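PDB 6FN6: fatty acid synthase 1, isoform A from Drosophila melanogaster, which probably builds long-chain saturated fatty acids from acetyl-CoA and malonyl-CoA with NADPH, this chain being its modifying region, with dehydratase, enoylreductase and ketoreductase activities. Local coordinates for residues D336-S342 and V358-D364; V365-V370 and D387-N393. All blocks are in the same frame, centred on the assembly; numbering follows the deposited sequence.

Contact 1 (D336-S342 and V358-D364)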
# COMPACT_ATOMS: atom_id res chain seq x y z
N ASP A 336 52.73 13.03 41.70
CA ASP A 336 52.36 14.05 42.66
C ASP A 336 53.06 15.35 42.30
O ASP A 336 54.14 15.64 42.80
CB ASP A 336 52.73 13.63 44.09
CG ASP A 336 52.46 14.72 45.10
OD1 ASP A 336 51.56 15.56 44.87
OD2 ASP A 336 53.15 14.74 46.15
N VAL A 337 52.43 16.13 41.42
CA VAL A 337 53.03 17.37 40.95
C VAL A 337 52.32 18.55 41.59
O VAL A 337 51.09 18.56 41.71
CB VAL A 337 52.97 17.46 39.41
CG1 VAL A 337 53.60 18.76 38.92
CG2 VAL A 337 53.65 16.27 38.78
N ALA A 338 53.10 19.53 42.03
CA ALA A 338 52.55 20.72 42.66
C ALA A 338 53.21 21.97 42.08
O ALA A 338 54.31 21.91 41.54
CB ALA A 338 52.75 20.67 44.17
N VAL A 339 52.52 23.10 42.20
CA VAL A 339 53.09 24.38 41.79
C VAL A 339 53.33 25.21 43.04
O VAL A 339 52.40 25.51 43.80
CB VAL A 339 52.17 25.12 40.80
CG1 VAL A 339 52.82 26.43 40.36
CG2 VAL A 339 51.87 24.24 39.60
N VAL A 340 54.59 25.58 43.25
CA VAL A 340 54.98 26.34 44.43
C VAL A 340 55.02 27.82 44.07
O VAL A 340 55.57 28.21 43.05
CB VAL A 340 56.34 25.88 44.97
CG1 VAL A 340 56.62 26.52 46.32
CG2 VAL A 340 56.38 24.36 45.08
N THR A 341 54.42 28.64 44.93
CA THR A 341 54.36 30.08 44.70
C THR A 341 54.78 30.84 45.94
O THR A 341 54.34 30.54 47.05
CB THR A 341 52.94 30.53 44.28
OG1 THR A 341 52.93 31.94 44.06
CG2 THR A 341 51.91 30.18 45.36
N SER A 342 55.65 31.83 45.75
CA SER A 342 56.12 32.67 46.84
C SER A 342 55.36 33.99 46.87
O SER A 342 55.47 34.75 47.84
CB SER A 342 57.62 32.92 46.70
OG SER A 342 58.11 33.67 47.80
N VAL A 358 46.76 19.15 39.49
CA VAL A 358 48.03 19.59 40.04
C VAL A 358 47.70 20.45 41.25
O VAL A 358 47.02 21.47 41.13
CB VAL A 358 48.87 20.35 39.00
CG1 VAL A 358 50.12 20.95 39.64
CG2 VAL A 358 49.27 19.43 37.86
N ARG A 359 48.19 20.05 42.42
CA ARG A 359 47.93 20.79 43.64
C ARG A 359 48.80 22.04 43.69
O ARG A 359 49.67 22.24 42.85
CB ARG A 359 48.16 19.91 44.86
CG ARG A 359 49.55 19.31 44.97
CD ARG A 359 49.52 18.03 45.79
NE ARG A 359 50.85 17.63 46.23
CZ ARG A 359 51.45 18.11 47.31
NH1 ARG A 359 50.84 19.02 48.08
NH2 ARG A 359 52.67 17.70 47.64
N VAL A 360 48.54 22.90 44.68
CA VAL A 360 49.30 24.12 44.86
C VAL A 360 49.72 24.29 46.32
O VAL A 360 48.89 24.22 47.23
CB VAL A 360 48.49 25.35 44.39
CG1 VAL A 360 49.29 26.64 44.59
CG2 VAL A 360 48.09 25.19 42.93
N VAL A 361 51.01 24.50 46.54
CA VAL A 361 51.54 24.71 47.88
C VAL A 361 52.00 26.16 48.01
O VAL A 361 52.50 26.75 47.05
CB VAL A 361 52.69 23.73 48.18
CG1 VAL A 361 53.28 23.98 49.57
CG2 VAL A 361 52.21 22.29 48.06
N SER A 362 51.82 26.72 49.20
CA SER A 362 52.16 28.12 49.46
C SER A 362 53.37 28.24 50.37
O SER A 362 53.25 28.15 51.59
CB SER A 362 50.97 28.85 50.08
OG SER A 362 49.80 28.68 49.31
N LYS A 363 54.54 28.46 49.77
CA LYS A 363 55.77 28.63 50.53
C LYS A 363 56.75 29.52 49.79
O LYS A 363 56.84 29.50 48.56
CB LYS A 363 56.41 27.27 50.82
CG LYS A 363 55.73 26.50 51.94
CD LYS A 363 56.52 25.25 52.33
CE LYS A 363 55.82 24.48 53.44
NZ LYS A 363 55.75 25.25 54.71
N ASP A 364 57.50 30.31 50.56
CA ASP A 364 58.49 31.22 50.00
C ASP A 364 59.81 30.47 49.83
O ASP A 364 60.45 30.10 50.80
CB ASP A 364 58.67 32.44 50.91
CG ASP A 364 59.53 33.52 50.28
OD1 ASP A 364 59.86 33.40 49.08
OD2 ASP A 364 59.86 34.50 50.98
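V358, just before the strand, packs its CG1 3.7 Å from V339 CG2 and 4.2 Å from V337 CG1, and the same side chain reaches L324 of helix 320-329 and L353 of helix 346-353. R359 opens the parallel ladder. Its N gives a weak hydrogen bond to V337 O (3.3 Å). A338 CB lies against one face of its guanidinium and D336 OD1 at the edge, where NE donates to OD1 at 2.6 Å in a salt bridge; NH2 adds a weak bond to D336 OD2 (3.3 Å) and has a second acidic partner, E371. V360, paired with V339, turns to the sheet face covered by helix 346-353 and meets L353. The bonds V339 N to R359 O (3.0 Å) and V361 N to V339 O (3.2 Å) bracket this pair. V361 lies opposite V340, on the other face, with CG2 4.2 Å from A338 CB. Beyond it the ladder loosens, with weak bonds from T341 N to V361 O and from K363 N to T341 O (both 3.4 Å), while S362 OG turns to E346. The short strand axes diverge by 39°. This is a parallel beta-alpha-beta unit, strand 359-362 being the edge strand of its sheet within the chain. Its chemistry implies a ladder whose main-chain bonds are shortest in the middle, where a valine-rich face meets the helix, with the salt bridge securing the solvent-facing start.

Contact 2 (V365-V370 and D387-N393)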
# COMPACT_ATOMS: atom_id res chain seq x y z
N VAL A 365 60.20 30.26 48.58
CA VAL A 365 61.35 29.42 48.26
C VAL A 365 62.63 29.93 48.92
O VAL A 365 63.59 29.18 49.08
CB VAL A 365 61.53 29.29 46.73
CG1 VAL A 365 61.87 30.65 46.11
CG2 VAL A 365 62.60 28.27 46.39
N LEU A 366 62.65 31.20 49.30
CA LEU A 366 63.81 31.76 49.98
C LEU A 366 63.77 31.40 51.47
O LEU A 366 62.73 31.54 52.12
CB LEU A 366 63.88 33.29 49.80
CG LEU A 366 64.18 33.79 48.38
CD1 LEU A 366 62.94 33.80 47.51
CD2 LEU A 366 64.82 35.17 48.41
N LYS A 367 64.90 30.93 51.99
CA LYS A 367 65.05 30.55 53.40
C LYS A 367 64.38 29.25 53.86
O LYS A 367 64.64 28.80 54.97
CB LYS A 367 64.61 31.68 54.33
CG LYS A 367 65.78 32.48 54.91
CD LYS A 367 65.71 32.50 56.44
CE LYS A 367 67.04 32.91 57.05
NZ LYS A 367 66.98 32.89 58.54
N GLU A 368 63.52 28.63 53.05
CA GLU A 368 62.87 27.40 53.50
C GLU A 368 62.61 26.43 52.35
O GLU A 368 62.48 26.84 51.20
CB GLU A 368 61.55 27.71 54.22
CG GLU A 368 60.41 28.12 53.30
CD GLU A 368 59.16 28.52 54.05
OE1 GLU A 368 59.14 28.38 55.29
OE2 GLU A 368 58.19 28.98 53.41
N PRO A 369 62.54 25.12 52.67
CA PRO A 369 62.23 24.07 51.69
C PRO A 369 60.78 24.05 51.24
O PRO A 369 59.87 24.17 52.07
CB PRO A 369 62.57 22.78 52.45
CG PRO A 369 62.36 23.12 53.87
CD PRO A 369 62.76 24.56 54.02
N VAL A 370 60.56 23.91 49.94
CA VAL A 370 59.21 23.93 49.39
C VAL A 370 58.47 22.65 49.75
O VAL A 370 57.28 22.67 50.05
CB VAL A 370 59.24 24.15 47.86
CG1 VAL A 370 59.88 25.49 47.54
CG2 VAL A 370 59.99 23.02 47.16
N ASP A 387 71.13 35.50 44.53
CA ASP A 387 71.32 34.71 45.74
C ASP A 387 71.12 33.23 45.46
O ASP A 387 70.34 32.84 44.59
CB ASP A 387 70.35 35.17 46.84
CG ASP A 387 68.89 35.11 46.41
OD1 ASP A 387 68.48 34.10 45.82
OD2 ASP A 387 68.16 36.09 46.66
N THR A 388 71.86 32.39 46.18
CA THR A 388 71.83 30.95 45.96
C THR A 388 70.74 30.29 46.80
O THR A 388 70.54 29.08 46.73
CB THR A 388 73.18 30.30 46.32
OG1 THR A 388 73.38 30.36 47.74
CG2 THR A 388 74.33 31.02 45.63
N LYS A 389 70.03 31.09 47.59
CA LYS A 389 69.04 30.57 48.52
C LYS A 389 67.95 29.79 47.80
O LYS A 389 67.46 28.78 48.31
CB LYS A 389 68.45 31.71 49.34
CG LYS A 389 69.37 32.17 50.47
CD LYS A 389 68.94 33.51 51.06
CE LYS A 389 69.87 33.92 52.19
NZ LYS A 389 69.56 35.27 52.72
N THR A 390 67.56 30.25 46.62
CA THR A 390 66.56 29.55 45.81
C THR A 390 67.06 28.15 45.49
O THR A 390 66.33 27.17 45.64
CB THR A 390 66.25 30.31 44.51
OG1 THR A 390 65.83 31.65 44.81
CG2 THR A 390 65.15 29.61 43.72
N LEU A 391 68.30 28.06 45.04
CA LEU A 391 68.93 26.78 44.72
C LEU A 391 69.04 25.90 45.96
O LEU A 391 68.69 24.72 45.92
CB LEU A 391 70.31 27.00 44.12
CG LEU A 391 71.16 25.76 43.85
CD1 LEU A 391 70.48 24.84 42.86
CD2 LEU A 391 72.55 26.15 43.36
N GLU A 392 69.53 26.48 47.05
CA GLU A 392 69.76 25.73 48.29
C GLU A 392 68.52 24.97 48.74
O GLU A 392 68.59 23.78 49.03
CB GLU A 392 70.23 26.68 49.40
CG GLU A 392 71.74 26.79 49.52
CD GLU A 392 72.17 27.83 50.53
OE1 GLU A 392 71.34 28.21 51.39
OE2 GLU A 392 73.34 28.27 50.47
N ASN A 393 67.39 25.67 48.81
CA ASN A 393 66.17 25.07 49.32
C ASN A 393 65.57 24.10 48.31
O ASN A 393 64.78 23.23 48.67
CB ASN A 393 65.16 26.16 49.69
CG ASN A 393 65.60 26.98 50.89
OD1 ASN A 393 66.03 26.43 51.90
ND2 ASN A 393 65.50 28.29 50.78
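After leaving the sheet, the chain makes a sharp bend against the start of helix 389-395. V365 supplies both the apolar and the polar tie: its CG2 packs 3.9 Å from T390 CG2, while its O accepts a hydrogen bond from N393 ND2, modelled at 2.7 Å. L366 follows, with CD2 3.9 Å from D387 OD2 and CG 4.5 Å from T390 OG1. K367 takes a positive phi of 73°, so L366 and K367 have the angles of the corners of a type II beta turn. The span from V365 O to E368 N is 4.0 Å, too long for a normal turn bond. K367 and E368 point away from the helix, yet their backbone passes around the asparagine amide: K367 N and E368 N each lie 3.0 Å from N393 ND2, donor against donor and not bonded. E368 OE2 reaches back to accept from D364 N. P369 continues past the same side chain, its CD 4.3 Å from N393 OD1. V370 then turns into the core against V307 and L309; its N makes a weak bond to S397 OG, which is also hydrogen-bonded to N393 O. The contact thus packs the connection between strands 359-362 and 374-380 onto helix 389-395, in what is probably the pseudo-methyltransferase domain. Its chemistry implies that N393, with the largest covered area, is the main polar link, its amide lying among the turn's backbone groups beside modest van der Waals packing.

In the fold
The two contacts follow one another directly, D364 ending contact 1 and V365 opening contact 2, with centres about 14 Å apart. They also touch: V340 CG1 packs 3.6 Å from V370 CG1, and K363 CD lies 3.5 Å from V370 O. Together they cover the edge strand and the connection leading on to strand 374-380, on the far side of strands 334-341 and 303-309. The sheet order, with one antiparallel strand near its far edge, matches a class I methyltransferase fold, consistent with the pseudo-methyltransferase domain of animal fatty acid synthases. The contact centres lie about 42 and 53 Å from the chain's centre. Both contacts are away from the predicted dehydratase residues H24 and D175.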